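Local coordinates for hypothetical protein BACOVA_04980 (Bacteroides ovatus, PDB 3UFI), which is probably a FimA-like fimbrial subunit that takes part in building adhesive pili of a type found in the human gut microbiome, at residues G35-V48 / Y63-F76. Numbering follows the deposited sequence.
Sequences GAAWGSDDRIGVTV and YINIQYRNETGGSF
One carboxylate oxygen, Asp-41 OD1, holds two arginines that reach it from different strands. Arg-69 NE donates to the anti lone pair of Asp-41 OD1 (2.6 Å), and Arg-43 NH2 meets the same OD1 on its syn side (2.9 Å), with OD1 in the plane of the Arg-43 guanidinium. The guanidinium groups are turned 72° against each other, and Arg-43 NE rests beside Arg-69 CG. A bend at chi2 (-67°) turns Arg-43 back toward Asp-41, and NH1 is left to donate to Gln-67 OE1 (2.7 Å) from above the carbonyl plane. With an alanine here in place of Arg-43, Gln-67 OE1 would probably lose this donor and Asp-41 one of its two arginines.

Beneath these charges, 43-48 and 66-72 pair antiparallel, with Ile-44 and Tyr-68 exchanging both backbone bonds. A G1 bulge sets Asn-65 and Ile-66 against Val-46; Asn-65 N donates to Thr-47 OG1 (3.0 Å), and the Asn-65 side chain hydrogen-bonds through OD1 to Tyr-101 OH. On the other face of the sheet, Phe-76 drives CZ onto the face of Trp-38 in a T-shaped stack (planes at 89°), and Ile-44 CD1 covers a face of Phe-76, 3.9 Å from its centroid. Trp-38 NE1 hydrogen-bonds to Gly-19 O. The chemistry thus divides this antiparallel strand pair of the fimbrillin-like fold between an aromatic-aliphatic face and a polar one, where Asp-41 probably offsets the charge of two neighbouring arginines.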
loop_
_atom_site.group_PDB
_atom_site.type_symbol
_atom_site.label_atom_id
_atom_site.label_comp_id
_atom_site.label_asym_id
_atom_site.label_seq_id
_atom_site.Cartn_x
_atom_site.Cartn_y
_atom_site.Cartn_z
ATOM N N GLY A 35 -8.842 8.501 -9.159
ATOM C CA GLY A 35 -9.526 7.253 -9.445
ATOM C C GLY A 35 -9.068 6.598 -10.724
ATOM O O GLY A 35 -9.602 5.556 -11.092
ATOM N N ALA A 36 -8.089 7.189 -11.415
ATOM C CA ALA A 36 -7.637 6.654 -12.690
ATOM C C ALA A 36 -6.274 5.945 -12.574
ATOM O O ALA A 36 -5.677 5.622 -13.597
ATOM C CB ALA A 36 -7.599 7.769 -13.736
ATOM N N ALA A 37 -5.844 5.605 -11.340
ATOM C CA ALA A 37 -4.579 4.928 -11.037
ATOM C C ALA A 37 -4.770 3.487 -10.488
ATOM O O ALA A 37 -3.910 3.000 -9.749
ATOM C CB ALA A 37 -3.801 5.749 -10.022
ATOM N N TRP A 38 -5.896 2.825 -10.806
ATOM C CA TRP A 38 -6.119 1.437 -10.389
ATOM C C TRP A 38 -5.629 0.520 -11.494
ATOM O O TRP A 38 -5.752 0.879 -12.669
ATOM C CB TRP A 38 -7.633 1.160 -10.141
ATOM C CG TRP A 38 -8.229 1.836 -8.945
ATOM C CD1 TRP A 38 -8.979 2.973 -8.940
ATOM C CD2 TRP A 38 -8.134 1.409 -7.579
ATOM N NE1 TRP A 38 -9.353 3.288 -7.652
ATOM C CE2 TRP A 38 -8.881 2.323 -6.802
ATOM C CE3 TRP A 38 -7.509 0.324 -6.934
ATOM C CZ2 TRP A 38 -9.016 2.189 -5.417
ATOM C CZ3 TRP A 38 -7.662 0.176 -5.562
ATOM C CH2 TRP A 38 -8.393 1.109 -4.814
ATOM N N GLY A 39 -5.157 -0.672 -11.134
ATOM C CA GLY A 39 -4.832 -1.714 -12.101
ATOM C C GLY A 39 -6.143 -2.338 -12.547
ATOM O O GLY A 39 -7.108 -2.373 -11.769
ATOM N N SER A 40 -6.194 -2.846 -13.779
ATOM C CA SER A 40 -7.399 -3.425 -14.377
ATOM C C SER A 40 -8.064 -4.597 -13.587
ATOM O O SER A 40 -9.278 -4.794 -13.709
ATOM C CB SER A 40 -7.103 -3.910 -15.792
ATOM O OG SER A 40 -8.299 -4.355 -16.416
ATOM N N ASP A 41 -7.311 -5.378 -12.830
ATOM C CA ASP A 41 -7.953 -6.496 -12.124
ATOM C C ASP A 41 -7.888 -6.296 -10.588
ATOM O O ASP A 41 -8.003 -7.270 -9.849
ATOM C CB ASP A 41 -7.245 -7.814 -12.549
ATOM C CG ASP A 41 -7.854 -9.120 -12.038
ATOM O OD1 ASP A 41 -9.085 -9.306 -12.195
ATOM O OD2 ASP A 41 -7.092 -9.955 -11.486
ATOM N N ASP A 42 -7.679 -5.047 -10.114
ATOM C CA ASP A 42 -7.530 -4.751 -8.681
ATOM C C ASP A 42 -8.780 -5.136 -7.891
ATOM O O ASP A 42 -9.903 -4.889 -8.331
ATOM C CB ASP A 42 -7.188 -3.279 -8.450
ATOM C CG ASP A 42 -5.743 -2.908 -8.772
ATOM O OD1 ASP A 42 -4.929 -3.833 -9.073
ATOM O OD2 ASP A 42 -5.409 -1.724 -8.668
ATOM N N ARG A 43 -8.555 -5.748 -6.726
ATOM C CA ARG A 43 -9.595 -6.267 -5.859
ATOM C C ARG A 43 -9.582 -5.609 -4.511
ATOM O O ARG A 43 -8.539 -5.514 -3.873
ATOM C CB ARG A 43 -9.447 -7.791 -5.686
ATOM C CG ARG A 43 -9.190 -8.606 -6.949
ATOM C CD ARG A 43 -10.398 -8.557 -7.838
ATOM N NE ARG A 43 -10.192 -9.320 -9.060
ATOM C CZ ARG A 43 -10.560 -10.585 -9.237
ATOM N NH1 ARG A 43 -11.153 -11.257 -8.257
ATOM N NH2 ARG A 43 -10.358 -11.180 -10.401
ATOM N N ILE A 44 -10.777 -5.217 -4.040
ATOM C CA ILE A 44 -10.947 -4.610 -2.720
ATOM C C ILE A 44 -11.954 -5.446 -1.901
ATOM O O ILE A 44 -12.767 -6.164 -2.473
ATOM C CB ILE A 44 -11.394 -3.106 -2.839
ATOM C CG1 ILE A 44 -12.804 -2.960 -3.501
ATOM C CG2 ILE A 44 -10.296 -2.233 -3.528
ATOM C CD1 ILE A 44 -13.446 -1.529 -3.437
ATOM N N GLY A 45 -11.871 -5.342 -0.581
ATOM C CA GLY A 45 -12.813 -5.969 0.335
ATOM C C GLY A 45 -13.619 -4.872 0.984
ATOM O O GLY A 45 -13.029 -3.911 1.462
ATOM N N VAL A 46 -14.957 -4.959 0.939
ATOM C CA VAL A 46 -15.899 -3.940 1.463
ATOM C C VAL A 46 -16.704 -4.524 2.641
ATOM O O VAL A 46 -17.284 -5.609 2.548
ATOM C CB VAL A 46 -16.824 -3.377 0.340
ATOM C CG1 VAL A 46 -17.829 -2.357 0.894
ATOM C CG2 VAL A 46 -15.987 -2.736 -0.784
ATOM N N THR A 47 -16.693 -3.803 3.772
ATOM C CA THR A 47 -17.375 -4.203 4.989
ATOM C C THR A 47 -18.367 -3.115 5.431
ATOM O O THR A 47 -18.002 -1.940 5.503
ATOM C CB THR A 47 -16.329 -4.480 6.089
ATOM O OG1 THR A 47 -15.426 -5.481 5.628
ATOM C CG2 THR A 47 -16.948 -4.935 7.410
ATOM N N VAL A 48 -19.589 -3.537 5.791
ATOM C CA VAL A 48 -20.613 -2.680 6.395
ATOM C C VAL A 48 -20.313 -2.707 7.892
ATOM O O VAL A 48 -20.490 -3.737 8.544
ATOM C CB VAL A 48 -22.053 -3.088 6.045
ATOM C CG1 VAL A 48 -23.057 -2.204 6.784
ATOM C CG2 VAL A 48 -22.274 -3.011 4.537
ATOM N N TYR A 63 -22.418 -8.577 5.261
ATOM C CA TYR A 63 -21.600 -7.773 4.375
ATOM C C TYR A 63 -20.272 -7.407 5.028
ATOM O O TYR A 63 -20.016 -6.261 5.420
ATOM C CB TYR A 63 -22.395 -6.563 3.901
ATOM C CG TYR A 63 -23.708 -6.934 3.237
ATOM C CD1 TYR A 63 -23.762 -7.918 2.250
ATOM C CD2 TYR A 63 -24.887 -6.252 3.544
ATOM C CE1 TYR A 63 -24.959 -8.220 1.590
ATOM C CE2 TYR A 63 -26.089 -6.542 2.888
ATOM C CZ TYR A 63 -26.117 -7.521 1.906
ATOM O OH TYR A 63 -27.288 -7.807 1.244
ATOM N N ILE A 64 -19.428 -8.434 5.133
ATOM C CA ILE A 64 -18.087 -8.356 5.682
ATOM C C ILE A 64 -17.105 -8.855 4.623
ATOM O O ILE A 64 -17.321 -9.936 4.087
ATOM C CB ILE A 64 -17.992 -9.181 6.995
ATOM C CG1 ILE A 64 -18.984 -8.667 8.061
ATOM C CG2 ILE A 64 -16.550 -9.224 7.529
ATOM C CD1 ILE A 64 -19.221 -9.666 9.225
ATOM N N ASN A 65 -16.044 -8.076 4.307
ATOM C CA ASN A 65 -15.006 -8.497 3.362
ATOM C C ASN A 65 -15.617 -9.027 2.031
ATOM O O ASN A 65 -15.277 -10.108 1.562
ATOM C CB ASN A 65 -14.127 -9.594 4.026
ATOM C CG ASN A 65 -12.822 -9.856 3.343
ATOM O OD1 ASN A 65 -12.099 -8.934 2.981
ATOM N ND2 ASN A 65 -12.470 -11.127 3.187
ATOM N N ILE A 66 -16.506 -8.247 1.432
ATOM C CA ILE A 66 -17.141 -8.611 0.167
ATOM C C ILE A 66 -16.187 -8.180 -0.925
ATOM O O ILE A 66 -15.802 -7.024 -0.943
ATOM C CB ILE A 66 -18.570 -7.994 0.019
ATOM C CG1 ILE A 66 -19.491 -8.379 1.212
ATOM C CG2 ILE A 66 -19.200 -8.340 -1.349
ATOM C CD1 ILE A 66 -19.724 -9.928 1.496
ATOM N N GLN A 67 -15.806 -9.100 -1.824
ATOM C CA GLN A 67 -14.861 -8.773 -2.887
ATOM C C GLN A 67 -15.524 -8.013 -4.044
ATOM O O GLN A 67 -16.559 -8.429 -4.534
ATOM C CB GLN A 67 -14.170 -10.041 -3.422
ATOM C CG GLN A 67 -12.960 -9.688 -4.311
ATOM C CD GLN A 67 -12.318 -10.866 -4.982
ATOM O OE1 GLN A 67 -11.265 -10.743 -5.579
ATOM N NE2 GLN A 67 -12.928 -12.029 -4.919
ATOM N N TYR A 68 -14.893 -6.905 -4.460
ATOM C CA TYR A 68 -15.232 -6.057 -5.603
ATOM C C TYR A 68 -13.993 -5.986 -6.497
ATOM O O TYR A 68 -12.869 -6.049 -6.001
ATOM C CB TYR A 68 -15.698 -4.640 -5.176
ATOM C CG TYR A 68 -17.113 -4.590 -4.642
ATOM C CD1 TYR A 68 -17.425 -5.085 -3.376
ATOM C CD2 TYR A 68 -18.147 -4.055 -5.404
ATOM C CE1 TYR A 68 -18.734 -5.047 -2.885
ATOM C CE2 TYR A 68 -19.460 -4.030 -4.933
ATOM C CZ TYR A 68 -19.750 -4.541 -3.679
ATOM O OH TYR A 68 -21.027 -4.462 -3.205
ATOM N N ARG A 69 -14.198 -5.928 -7.812
ATOM C CA ARG A 69 -13.104 -5.844 -8.777
ATOM C C ARG A 69 -13.184 -4.506 -9.511
ATOM O O ARG A 69 -14.273 -4.063 -9.851
ATOM C CB ARG A 69 -13.198 -7.017 -9.772
ATOM C CG ARG A 69 -12.063 -7.083 -10.779
ATOM C CD ARG A 69 -12.310 -8.202 -11.764
ATOM N NE ARG A 69 -11.359 -8.175 -12.876
ATOM C CZ ARG A 69 -11.536 -7.491 -14.005
ATOM N NH1 ARG A 69 -12.624 -6.741 -14.175
ATOM N NH2 ARG A 69 -10.622 -7.539 -14.968
ATOM N N ASN A 70 -12.034 -3.908 -9.827
ATOM C CA ASN A 70 -11.996 -2.686 -10.619
ATOM C C ASN A 70 -12.437 -3.003 -12.050
ATOM O O ASN A 70 -11.836 -3.856 -12.680
ATOM C CB ASN A 70 -10.599 -2.052 -10.583
ATOM C CG ASN A 70 -10.506 -0.801 -11.407
ATOM O OD1 ASN A 70 -9.844 -0.754 -12.438
ATOM N ND2 ASN A 70 -11.227 0.216 -11.012
ATOM N N GLU A 71 -13.535 -2.391 -12.515
ATOM C CA GLU A 71 -14.071 -2.579 -13.864
ATOM C C GLU A 71 -13.267 -1.697 -14.822
ATOM O O GLU A 71 -12.539 -2.205 -15.674
ATOM C CB GLU A 71 -15.578 -2.260 -13.896
ATOM C CG GLU A 71 -16.260 -2.571 -15.223
ATOM C CD GLU A 71 -16.635 -4.017 -15.509
ATOM O OE1 GLU A 71 -15.886 -4.939 -15.107
ATOM O OE2 GLU A 71 -17.678 -4.224 -16.171
ATOM N N THR A 72 -13.332 -0.380 -14.621
ATOM C CA THR A 72 -12.584 0.632 -15.386
ATOM C C THR A 72 -12.590 1.942 -14.597
ATOM O O THR A 72 -13.620 2.336 -14.050
ATOM C CB THR A 72 -13.138 0.790 -16.826
ATOM O OG1 THR A 72 -12.272 1.657 -17.554
ATOM C CG2 THR A 72 -14.595 1.270 -16.878
ATOM N N GLY A 73 -11.444 2.597 -14.554
ATOM C CA GLY A 73 -11.298 3.844 -13.819
ATOM C C GLY A 73 -11.351 3.530 -12.352
ATOM O O GLY A 73 -10.705 2.590 -11.919
ATOM N N GLY A 74 -12.135 4.270 -11.589
ATOM C CA GLY A 74 -12.271 3.941 -10.171
ATOM C C GLY A 74 -13.583 3.247 -9.877
ATOM O O GLY A 74 -14.024 3.235 -8.742
ATOM N N SER A 75 -14.239 2.720 -10.912
ATOM C CA SER A 75 -15.517 2.041 -10.824
ATOM C C SER A 75 -15.331 0.553 -10.501
ATOM O O SER A 75 -14.643 -0.149 -11.236
ATOM C CB SER A 75 -16.278 2.204 -12.133
ATOM O OG SER A 75 -17.441 1.394 -12.055
ATOM N N PHE A 76 -15.969 0.076 -9.422
ATOM C CA PHE A 76 -15.861 -1.309 -8.973
ATOM C C PHE A 76 -17.150 -2.066 -9.169
ATOM O O PHE A 76 -18.240 -1.508 -9.037
ATOM C CB PHE A 76 -15.437 -1.365 -7.491
ATOM C CG PHE A 76 -13.999 -0.958 -7.275
ATOM C CD1 PHE A 76 -13.636 0.389 -7.229
ATOM C CD2 PHE A 76 -13.003 -1.919 -7.114
ATOM C CE1 PHE A 76 -12.298 0.764 -7.048
ATOM C CE2 PHE A 76 -11.667 -1.542 -6.930
ATOM C CZ PHE A 76 -11.326 -0.200 -6.881
HETATM O O HOH W 1 -8.248 0.703 -14.390
HETATM O O HOH W 2 -8.008 3.241 -13.050
HETATM O O HOH W 3 -12.003 -14.351 -7.142
#